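Local coordinates for TRNA threonylcarbamoyladenosine dehydratase (Escherichia coli, PDB 4D7A), which catalyses the ATP-dependent dehydration of threonylcarbamoyladenosine at position 37 of tRNAs to its cyclic form, and also takes part in a sulfur transfer pathway, at residues V36-V41 and L59-D64; T70-H75 and F238-M243; P161-V166 and F205-L210. All coordinates share one frame; numbering follows the deposited sequence.

In the fold
Contacts 1 and 2 share the bound AMP, with centres 13 Å apart. Contact 1 joins the ends of two parallel strands where the nucleotide binds and holds its ribose and phosphate; contact 2 adds R72 to the same phosphate, sharing O1P with G40 N and taking O2P, and links its loop to the start of helix 242-266. They touch directly, I38 O lying 3.0 Å from H75 NE2, probably hydrogen-bonded. Contact 3 is at the far edge of the same sheet as contact 1, their nearest atoms about 8 Å apart, and belongs to the potassium and sodium sites. It meets contact 2 by packing, M243 O against P161 CG at 3.4 Å, and both reach the second subunit.

Contact 1 (V36-V41 and L59-D64); sequences VGIGGV and LIDMDD. With AMP (adenosine monophosphate), chain K.
G37 N donates to I60 O at 2.9 Å, continuing the parallel pairing of V36 with I60 as the first strand runs out. Beyond it, I38 N gives a straight bond (168°) to D61 OD2 at 2.8 Å, reaching the carboxylate on its anti side. D61 can do this because CG stands anti to its backbone N (chi1 -155°), and the same OD2 accepts from AMP O3' at 2.6 Å, so one oxygen is shared by loop and ribose. D61 OD1 lies 2.6 Å from AMP O2', with D63 OD2 equally near that hydroxyl, and D63 N donates to D61 OD1 from above the carboxylate plane, closing an Asx turn.

Apolar contacts complete the pocket and its support. I38 CD1 meets L59 CD2 at 3.7 Å, the side chains crossing at about a right angle, while V36 CG1 rests 3.6 Å from C2 of the AMP adenine. A side chain on G39 would run into AMP O5', and G40 N binds AMP O1P at 2.7 Å. A glycine-rich turn after one strand and an acidic residue just past the next, gripping the ribose hydroxyls, are consistent with a Rossmann-type nucleotide site, as in the ThiF family.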
loop_
_atom_site.group_PDB
_atom_site.type_symbol
_atom_site.label_atom_id
_atom_site.label_comp_id
_atom_site.label_asym_id
_atom_site.label_seq_id
_atom_site.Cartn_x
_atom_site.Cartn_y
_atom_site.Cartn_z
ATOM N N VAL B 36 15.780 0.659 6.673
ATOM C CA VAL B 36 16.340 -0.420 7.490
ATOM C C VAL B 36 15.259 -1.446 7.815
ATOM O O VAL B 36 14.293 -1.152 8.533
ATOM C CB VAL B 36 16.955 0.097 8.800
ATOM C CG1 VAL B 36 17.756 -1.024 9.444
ATOM C CG2 VAL B 36 17.859 1.301 8.534
ATOM N N GLY B 37 15.429 -2.647 7.274
ATOM C CA GLY B 37 14.438 -3.706 7.391
ATOM C C GLY B 37 13.569 -3.701 6.150
ATOM O O GLY B 37 12.785 -2.784 5.945
ATOM N N ILE B 38 13.700 -4.732 5.328
ATOM C CA ILE B 38 12.969 -4.795 4.058
ATOM C C ILE B 38 11.893 -5.893 4.158
ATOM O O ILE B 38 11.839 -6.828 3.343
ATOM C CB ILE B 38 13.944 -5.062 2.871
ATOM C CG1 ILE B 38 15.170 -4.142 2.970
ATOM C CG2 ILE B 38 13.249 -4.845 1.513
ATOM C CD1 ILE B 38 14.817 -2.643 2.982
ATOM N N GLY B 39 11.039 -5.782 5.175
ATOM C CA GLY B 39 10.027 -6.798 5.429
ATOM C C GLY B 39 8.612 -6.333 5.142
ATOM O O GLY B 39 8.358 -5.652 4.142
ATOM N N GLY B 40 7.679 -6.701 6.021
ATOM C CA GLY B 40 6.271 -6.383 5.820
ATOM C C GLY B 40 6.003 -4.891 5.686
ATOM O O GLY B 40 5.078 -4.478 4.972
ATOM N N VAL B 41 6.799 -4.072 6.366
ATOM C CA VAL B 41 6.659 -2.617 6.239
ATOM C C VAL B 41 7.696 -2.042 5.275
ATOM O O VAL B 41 7.364 -1.278 4.358
ATOM C CB VAL B 41 6.783 -1.920 7.621
ATOM C CG1 VAL B 41 6.874 -0.397 7.473
ATOM C CG2 VAL B 41 5.589 -2.321 8.516
ATOM N N LEU B 59 19.313 0.042 1.114
ATOM C CA LEU B 59 18.501 -0.992 1.747
ATOM C C LEU B 59 19.364 -1.814 2.692
ATOM O O LEU B 59 20.400 -2.349 2.276
ATOM C CB LEU B 59 17.885 -1.926 0.709
ATOM C CG LEU B 59 17.095 -1.272 -0.422
ATOM C CD1 LEU B 59 16.599 -2.350 -1.373
ATOM C CD2 LEU B 59 15.924 -0.466 0.149
ATOM N N ILE B 60 18.940 -1.920 3.950
ATOM C CA ILE B 60 19.711 -2.686 4.938
ATOM C C ILE B 60 18.891 -3.830 5.530
ATOM O O ILE B 60 17.907 -3.608 6.230
ATOM C CB ILE B 60 20.239 -1.788 6.085
ATOM C CG1 ILE B 60 20.960 -0.562 5.510
ATOM C CG2 ILE B 60 21.173 -2.607 7.014
ATOM C CD1 ILE B 60 21.688 0.311 6.555
ATOM N N ASP B 61 19.314 -5.058 5.233
ATOM C CA ASP B 61 18.671 -6.270 5.744
ATOM C C ASP B 61 19.592 -7.443 5.431
ATOM O O ASP B 61 20.267 -7.420 4.403
ATOM C CB ASP B 61 17.298 -6.491 5.082
ATOM C CG ASP B 61 16.346 -7.315 5.939
ATOM O OD1 ASP B 61 16.797 -8.253 6.644
ATOM O OD2 ASP B 61 15.125 -7.038 5.889
ATOM N N MET B 62 19.630 -8.460 6.293
ATOM C CA MET B 62 20.446 -9.636 5.992
ATOM C C MET B 62 19.562 -10.855 5.730
ATOM O O MET B 62 20.074 -11.941 5.444
ATOM C CB MET B 62 21.443 -9.965 7.134
ATOM C CG MET B 62 22.660 -10.783 6.673
ATOM S SD MET B 62 23.812 -11.384 7.940
ATOM C CE MET B 62 24.226 -9.917 8.865
ATOM N N ASP B 63 18.241 -10.694 5.820
ATOM C CA ASP B 63 17.342 -11.843 5.696
ATOM C C ASP B 63 17.090 -12.261 4.253
ATOM O O ASP B 63 17.290 -11.485 3.320
ATOM C CB ASP B 63 15.995 -11.565 6.376
ATOM C CG ASP B 63 16.022 -11.852 7.862
ATOM O OD1 ASP B 63 17.098 -12.214 8.380
ATOM O OD2 ASP B 63 14.965 -11.716 8.512
ATOM N N ASP B 64 16.648 -13.505 4.096
ATOM C CA ASP B 64 16.306 -14.060 2.794
ATOM C C ASP B 64 14.791 -14.086 2.595
ATOM O O ASP B 64 14.035 -14.114 3.570
ATOM C CB ASP B 64 16.868 -15.479 2.668
ATOM C CG ASP B 64 18.384 -15.508 2.711
ATOM O OD1 ASP B 64 19.015 -14.520 2.280
ATOM O OD2 ASP B 64 18.949 -16.513 3.189
HETATM P P AMP K . 8.341 -8.537 9.195
HETATM O O1P AMP K . 7.226 -8.184 8.250
HETATM O O2P AMP K . 8.601 -10.028 9.237
HETATM O O3P AMP K . 8.193 -7.961 10.594
HETATM O "O5'" AMP K . 9.668 -7.871 8.582
HETATM C "C5'" AMP K . 10.774 -7.465 9.406
HETATM C "C4'" AMP K . 12.050 -7.242 8.612
HETATM O "O4'" AMP K . 13.014 -6.441 9.379
HETATM C "C3'" AMP K . 12.794 -8.527 8.200
HETATM O "O3'" AMP K . 13.133 -8.477 6.813
HETATM C "C2'" AMP K . 14.078 -8.480 9.040
HETATM O "O2'" AMP K . 15.199 -9.131 8.480
HETATM C "C1'" AMP K . 14.305 -6.982 9.174
HETATM N N9 AMP K . 15.224 -6.636 10.269
HETATM C C8 AMP K . 15.114 -7.102 11.531
HETATM N N7 AMP K . 16.131 -6.670 12.323
HETATM C C5 AMP K . 16.944 -5.927 11.553
HETATM C C6 AMP K . 18.201 -5.169 11.768
HETATM N N6 AMP K . 18.799 -5.135 12.971
HETATM N N1 AMP K . 18.746 -4.508 10.731
HETATM C C2 AMP K . 18.169 -4.554 9.505
HETATM N N3 AMP K . 17.029 -5.214 9.231
HETATM C C4 AMP K . 16.364 -5.918 10.193
#

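Contact 2 (T70-H75 and F238-M243); sequences TNRQIH and FGAATM. With AMP (adenosine monophosphate), chain K.
N71 meets the second segment with both its backbone and its amide. N71 O accepts from T242 OG1 at 2.7 Å, the hydroxyl standing above the carbonyl plane, and the same oxygen takes a weak bond from T242 N; a water bridges these two backbone atoms. N71 ND2 donates to A240 O at 3.0 Å; that oxygen lies off the plane of the N71 amide, and the bond is bent (131°). The amide's oxygen, N71 OD1, accepts from R72 NH1 at 2.8 Å on an in-plane lone pair, which helps to fix the rotation of the guanidinium.

R72 CG sits between the backbone N and the carbonyl carbon (chi1 68°), and from there the chain runs extended past A240, with CD 3.7 Å from A240 CB, to the phosphate. R72 NE donates to AMP O1P at 3.2 Å and R72 NH2 to AMP O2P at 3.0 Å. Q73 then places NE2 above one face of the guanidinium, toward its rim, while its OE1 is bonded to K85. R51 of the second subunit packs on T242. This is an AMP-phosphate site whose arginine loop N71 ties to the N-terminal end of helix 242-266, with A241 at its N-cap position.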
loop_
_atom_site.group_PDB
_atom_site.type_symbol
_atom_site.label_atom_id
_atom_site.label_comp_id
_atom_site.label_asym_id
_atom_site.label_seq_id
_atom_site.Cartn_x
_atom_site.Cartn_y
_atom_site.Cartn_z
ATOM N N THR B 70 4.806 -14.264 1.950
ATOM C CA THR B 70 3.920 -14.017 0.804
ATOM C C THR B 70 2.702 -13.159 1.158
ATOM O O THR B 70 2.214 -12.386 0.324
ATOM C CB THR B 70 3.465 -15.368 0.185
ATOM O OG1 THR B 70 4.618 -16.062 -0.301
ATOM C CG2 THR B 70 2.487 -15.158 -0.974
ATOM N N ASN B 71 2.242 -13.245 2.404
ATOM C CA ASN B 71 1.061 -12.486 2.807
ATOM C C ASN B 71 1.300 -10.983 2.948
ATOM O O ASN B 71 0.339 -10.210 2.953
ATOM C CB ASN B 71 0.486 -13.018 4.139
ATOM C CG ASN B 71 1.405 -12.759 5.324
ATOM O OD1 ASN B 71 2.629 -12.854 5.205
ATOM N ND2 ASN B 71 0.811 -12.420 6.482
ATOM N N ARG B 72 2.560 -10.542 3.024
ATOM C CA ARG B 72 2.789 -9.142 3.395
ATOM C C ARG B 72 4.033 -8.433 2.830
ATOM O O ARG B 72 4.298 -7.301 3.221
ATOM C CB ARG B 72 2.853 -9.032 4.918
ATOM C CG ARG B 72 4.108 -9.709 5.510
ATOM C CD ARG B 72 3.923 -10.039 6.981
ATOM N NE ARG B 72 5.165 -10.515 7.587
ATOM C CZ ARG B 72 5.619 -11.764 7.501
ATOM N NH1 ARG B 72 4.959 -12.685 6.805
ATOM N NH2 ARG B 72 6.759 -12.089 8.100
ATOM N N GLN B 73 4.779 -9.060 1.919
ATOM C CA GLN B 73 6.033 -8.450 1.436
ATOM C C GLN B 73 6.094 -8.443 -0.088
ATOM O O GLN B 73 5.813 -9.454 -0.731
ATOM C CB GLN B 73 7.248 -9.191 2.033
ATOM C CG GLN B 73 7.108 -9.314 3.546
ATOM C CD GLN B 73 8.328 -9.859 4.275
ATOM O OE1 GLN B 73 9.439 -9.887 3.758
ATOM N NE2 GLN B 73 8.107 -10.309 5.492
ATOM N N ILE B 74 6.442 -7.296 -0.670
ATOM C CA ILE B 74 6.259 -7.100 -2.107
ATOM C C ILE B 74 7.234 -7.942 -2.924
ATOM O O ILE B 74 6.984 -8.251 -4.088
ATOM C CB ILE B 74 6.384 -5.592 -2.482
ATOM C CG1 ILE B 74 5.917 -5.342 -3.920
ATOM C CG2 ILE B 74 7.812 -5.110 -2.321
ATOM C CD1 ILE B 74 5.901 -3.870 -4.292
ATOM N N HIS B 75 8.337 -8.342 -2.302
ATOM C CA HIS B 75 9.365 -9.127 -2.990
ATOM C C HIS B 75 9.100 -10.625 -2.904
ATOM O O HIS B 75 9.878 -11.426 -3.427
ATOM C CB HIS B 75 10.740 -8.829 -2.394
ATOM C CG HIS B 75 10.780 -8.985 -0.908
ATOM N ND1 HIS B 75 10.490 -10.182 -0.283
ATOM C CD2 HIS B 75 11.038 -8.096 0.078
ATOM C CE1 HIS B 75 10.586 -10.025 1.025
ATOM N NE2 HIS B 75 10.906 -8.765 1.270
ATOM N N PHE B 238 1.505 -12.991 16.049
ATOM C CA PHE B 238 0.459 -12.222 15.381
ATOM C C PHE B 238 0.507 -12.472 13.876
ATOM O O PHE B 238 1.578 -12.654 13.308
ATOM C CB PHE B 238 0.619 -10.722 15.689
ATOM C CG PHE B 238 0.322 -10.363 17.134
ATOM C CD1 PHE B 238 -0.990 -10.219 17.575
ATOM C CD2 PHE B 238 1.354 -10.175 18.046
ATOM C CE1 PHE B 238 -1.267 -9.903 18.908
ATOM C CE2 PHE B 238 1.080 -9.857 19.375
ATOM C CZ PHE B 238 -0.229 -9.719 19.801
ATOM N N GLY B 239 -0.664 -12.474 13.241
ATOM C CA GLY B 239 -0.777 -12.501 11.794
ATOM C C GLY B 239 -0.579 -11.116 11.217
ATOM O O GLY B 239 -0.344 -10.163 11.956
ATOM N N ALA B 240 -0.682 -10.998 9.898
ATOM C CA ALA B 240 -0.506 -9.709 9.242
ATOM C C ALA B 240 -1.214 -9.684 7.896
ATOM O O ALA B 240 -1.516 -10.730 7.330
ATOM C CB ALA B 240 0.978 -9.400 9.044
ATOM N N ALA B 241 -1.475 -8.481 7.396
ATOM C CA ALA B 241 -2.049 -8.327 6.064
ATOM C C ALA B 241 -1.342 -7.227 5.291
ATOM O O ALA B 241 -0.997 -6.186 5.858
ATOM C CB ALA B 241 -3.544 -8.038 6.158
ATOM N N THR B 242 -1.143 -7.457 3.993
ATOM C CA THR B 242 -0.551 -6.463 3.101
ATOM C C THR B 242 -1.235 -5.108 3.232
ATOM O O THR B 242 -0.556 -4.071 3.312
ATOM C CB THR B 242 -0.627 -6.930 1.628
ATOM O OG1 THR B 242 0.297 -8.006 1.429
ATOM C CG2 THR B 242 -0.264 -5.799 0.677
ATOM N N MET B 243 -2.572 -5.116 3.276
ATOM C CA MET B 243 -3.328 -3.862 3.262
ATOM C C MET B 243 -2.916 -2.969 4.430
ATOM O O MET B 243 -2.940 -1.746 4.313
ATOM C CB MET B 243 -4.842 -4.106 3.306
ATOM C CG MET B 243 -5.394 -4.841 2.088
ATOM S SD MET B 243 -5.117 -6.623 2.192
ATOM C CE MET B 243 -6.304 -7.104 3.458
HETATM P P AMP K . 8.341 -8.537 9.195
HETATM O O1P AMP K . 7.226 -8.184 8.250
HETATM O O2P AMP K . 8.601 -10.028 9.237
HETATM O O3P AMP K . 8.193 -7.961 10.594
HETATM O "O5'" AMP K . 9.668 -7.871 8.582
HETATM C "C5'" AMP K . 10.774 -7.465 9.406
HETATM C "C4'" AMP K . 12.050 -7.242 8.612
HETATM O "O4'" AMP K . 13.014 -6.441 9.379
HETATM C "C3'" AMP K . 12.794 -8.527 8.200
HETATM O "O3'" AMP K . 13.133 -8.477 6.813
HETATM C "C2'" AMP K . 14.078 -8.480 9.040
HETATM O "O2'" AMP K . 15.199 -9.131 8.480
HETATM C "C1'" AMP K . 14.305 -6.982 9.174
HETATM N N9 AMP K . 15.224 -6.636 10.269
HETATM C C8 AMP K . 15.114 -7.102 11.531
HETATM N N7 AMP K . 16.131 -6.670 12.323
HETATM C C5 AMP K . 16.944 -5.927 11.553
HETATM C C6 AMP K . 18.201 -5.169 11.768
HETATM N N6 AMP K . 18.799 -5.135 12.971
HETATM N N1 AMP K . 18.746 -4.508 10.731
HETATM C C2 AMP K . 18.169 -4.554 9.505
HETATM N N3 AMP K . 17.029 -5.214 9.231
HETATM C C4 AMP K . 16.364 -5.918 10.193
HETATM O O HOH W 1 -2.481 -9.848 3.017
#

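Contact 3 (P161-V166 and F205-L210); sequences PTQIQV and FSTEAL. With NA (sodium ion), chain J.
This is an antiparallel strand pairing at the edge of the sheet, where strand 164-168, outermost in this chain, lies beside strand 202-206. Q165 and F205 form the hydrogen-bonded pair: Q165 N reaches F205 O at 2.8 Å, and F205 N returns to Q165 O at 2.9 Å. I164 and S206 are the neighbouring non-hydrogen-bonded pair. Past the strand end, T207 N donates to Q163 O at 3.2 Å from above the carbonyl plane.

Q163 and T207 add a side-chain bond. Q163 OE1 accepts the T207 hydroxyl, OG1, at 2.8 Å on an in-plane lone pair, the two side chains crossing at about a right angle, and Q163 NE2 bonds D160 OD2 while passing E208 CB. With an alanine here, the T207 hydroxyl would probably lose this acceptor and D160 OD2 the amide that bonds it, leaving a gap beside E208 CB. On the opposite sheet face from I164 and S206, Q165 CG touches F205 CE1 at 3.4 Å, and a water joins Q165 OE1 to T207 OG1.

The turn after F205 is fixed by S206 OG, anti to its backbone N (chi1 170°), which accepts from E208 N at 3.0 Å in an ST turn. S206 and E208 help to bind potassium through their carbonyl oxygens, with Q158 and Q174, and the E208 carboxylate is held by the backbone N-H groups of I159 and D160. T162 O binds sodium at 2.4 Å, together with T162 O of the second subunit and four waters, two of which also donate to I164 O. Helix 242-266 packs against I164 through T247 and F248, and against V166 through V251 and H255.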
loop_
_atom_site.group_PDB
_atom_site.type_symbol
_atom_site.label_atom_id
_atom_site.label_comp_id
_atom_site.label_asym_id
_atom_site.label_seq_id
_atom_site.Cartn_x
_atom_site.Cartn_y
_atom_site.Cartn_z
ATOM N N PRO B 161 -6.551 -0.412 7.699
ATOM C CA PRO B 161 -5.565 0.612 7.294
ATOM C C PRO B 161 -6.009 2.052 7.555
ATOM O O PRO B 161 -5.148 2.929 7.556
ATOM C CB PRO B 161 -5.397 0.386 5.778
ATOM C CG PRO B 161 -6.074 -0.942 5.487
ATOM C CD PRO B 161 -7.109 -1.143 6.545
ATOM N N THR B 162 -7.300 2.305 7.768
ATOM C CA THR B 162 -7.740 3.689 7.942
ATOM C C THR B 162 -7.446 4.222 9.351
ATOM O O THR B 162 -7.673 5.400 9.604
ATOM C CB THR B 162 -9.268 3.861 7.692
ATOM O OG1 THR B 162 -9.997 3.162 8.711
ATOM C CG2 THR B 162 -9.666 3.309 6.328
ATOM N N GLN B 163 -6.933 3.381 10.259
ATOM C CA GLN B 163 -6.603 3.866 11.605
ATOM C C GLN B 163 -5.101 4.161 11.800
ATOM O O GLN B 163 -4.647 4.528 12.886
ATOM C CB GLN B 163 -7.083 2.852 12.658
ATOM C CG GLN B 163 -8.602 2.836 12.792
ATOM C CD GLN B 163 -9.061 2.013 13.971
ATOM O OE1 GLN B 163 -8.772 2.342 15.120
ATOM N NE2 GLN B 163 -9.771 0.925 13.693
ATOM N N ILE B 164 -4.344 4.054 10.721
ATOM C CA ILE B 164 -2.908 4.320 10.774
ATOM C C ILE B 164 -2.629 5.829 10.777
ATOM O O ILE B 164 -3.240 6.591 10.042
ATOM C CB ILE B 164 -2.204 3.638 9.588
ATOM C CG1 ILE B 164 -2.451 2.123 9.660
ATOM C CG2 ILE B 164 -0.705 4.012 9.521
ATOM C CD1 ILE B 164 -2.015 1.385 8.387
ATOM N N GLN B 165 -1.721 6.252 11.639
ATOM C CA GLN B 165 -1.372 7.662 11.732
ATOM C C GLN B 165 0.026 7.840 12.306
ATOM O O GLN B 165 0.713 6.867 12.581
ATOM C CB GLN B 165 -2.393 8.420 12.561
ATOM C CG GLN B 165 -2.742 7.789 13.867
ATOM C CD GLN B 165 -4.093 8.256 14.361
ATOM O OE1 GLN B 165 -5.130 7.928 13.782
ATOM N NE2 GLN B 165 -4.087 9.042 15.428
ATOM N N VAL B 166 0.454 9.088 12.438
ATOM C CA VAL B 166 1.792 9.372 12.957
ATOM C C VAL B 166 1.711 10.158 14.249
ATOM O O VAL B 166 0.920 11.091 14.364
ATOM C CB VAL B 166 2.623 10.160 11.912
ATOM C CG1 VAL B 166 4.074 10.321 12.366
ATOM C CG2 VAL B 166 2.557 9.445 10.565
ATOM N N PHE B 205 1.858 4.498 13.762
ATOM C CA PHE B 205 1.173 3.545 14.626
ATOM C C PHE B 205 -0.286 3.508 14.224
ATOM O O PHE B 205 -0.684 4.192 13.295
ATOM C CB PHE B 205 1.311 3.949 16.098
ATOM C CG PHE B 205 0.308 4.987 16.525
ATOM C CD1 PHE B 205 0.405 6.285 16.065
ATOM C CD2 PHE B 205 -0.741 4.653 17.374
ATOM C CE1 PHE B 205 -0.528 7.247 16.435
ATOM C CE2 PHE B 205 -1.670 5.600 17.761
ATOM C CZ PHE B 205 -1.565 6.907 17.287
ATOM N N SER B 206 -1.070 2.657 14.876
ATOM C CA SER B 206 -2.501 2.596 14.586
ATOM C C SER B 206 -3.316 2.637 15.875
ATOM O O SER B 206 -2.876 2.122 16.905
ATOM C CB SER B 206 -2.828 1.343 13.789
ATOM O OG SER B 206 -4.233 1.166 13.700
ATOM N N THR B 207 -4.475 3.285 15.834
ATOM C CA THR B 207 -5.367 3.290 16.995
ATOM C C THR B 207 -6.140 1.975 17.144
ATOM O O THR B 207 -6.856 1.792 18.127
ATOM C CB THR B 207 -6.382 4.443 16.923
ATOM O OG1 THR B 207 -7.017 4.426 15.636
ATOM C CG2 THR B 207 -5.680 5.790 17.135
ATOM N N GLU B 208 -6.011 1.079 16.165
ATOM C CA GLU B 208 -6.780 -0.176 16.148
ATOM C C GLU B 208 -6.393 -1.121 17.285
ATOM O O GLU B 208 -5.210 -1.320 17.546
ATOM C CB GLU B 208 -6.580 -0.908 14.811
ATOM C CG GLU B 208 -7.382 -2.203 14.693
ATOM C CD GLU B 208 -7.108 -2.975 13.408
ATOM O OE1 GLU B 208 -6.395 -2.450 12.522
ATOM O OE2 GLU B 208 -7.605 -4.122 13.283
ATOM N N ALA B 209 -7.376 -1.722 17.948
ATOM C CA ALA B 209 -7.059 -2.711 18.968
ATOM C C ALA B 209 -6.482 -3.974 18.318
ATOM O O ALA B 209 -6.978 -4.436 17.292
ATOM C CB ALA B 209 -8.289 -3.050 19.788
ATOM N N LEU B 210 -5.457 -4.554 18.935
ATOM C CA LEU B 210 -4.787 -5.702 18.335
ATOM C C LEU B 210 -5.674 -6.926 18.244
ATOM O O LEU B 210 -6.454 -7.208 19.154
ATOM C CB LEU B 210 -3.545 -6.083 19.128
ATOM C CG LEU B 210 -2.365 -5.145 19.038
ATOM C CD1 LEU B 210 -1.212 -5.815 19.739
ATOM C CD2 LEU B 210 -2.047 -4.879 17.570
HETATM NA NA NA J . -7.033 7.231 8.280
HETATM O O HOH W 2 -4.887 6.048 7.997
HETATM O O HOH W 3 -5.797 7.754 10.221
HETATM O O HOH W 4 -7.574 6.580 13.887
HETATM O O HOH W 5 -6.825 6.354 5.970
HETATM O O HOH W 6 -9.326 7.818 7.683
#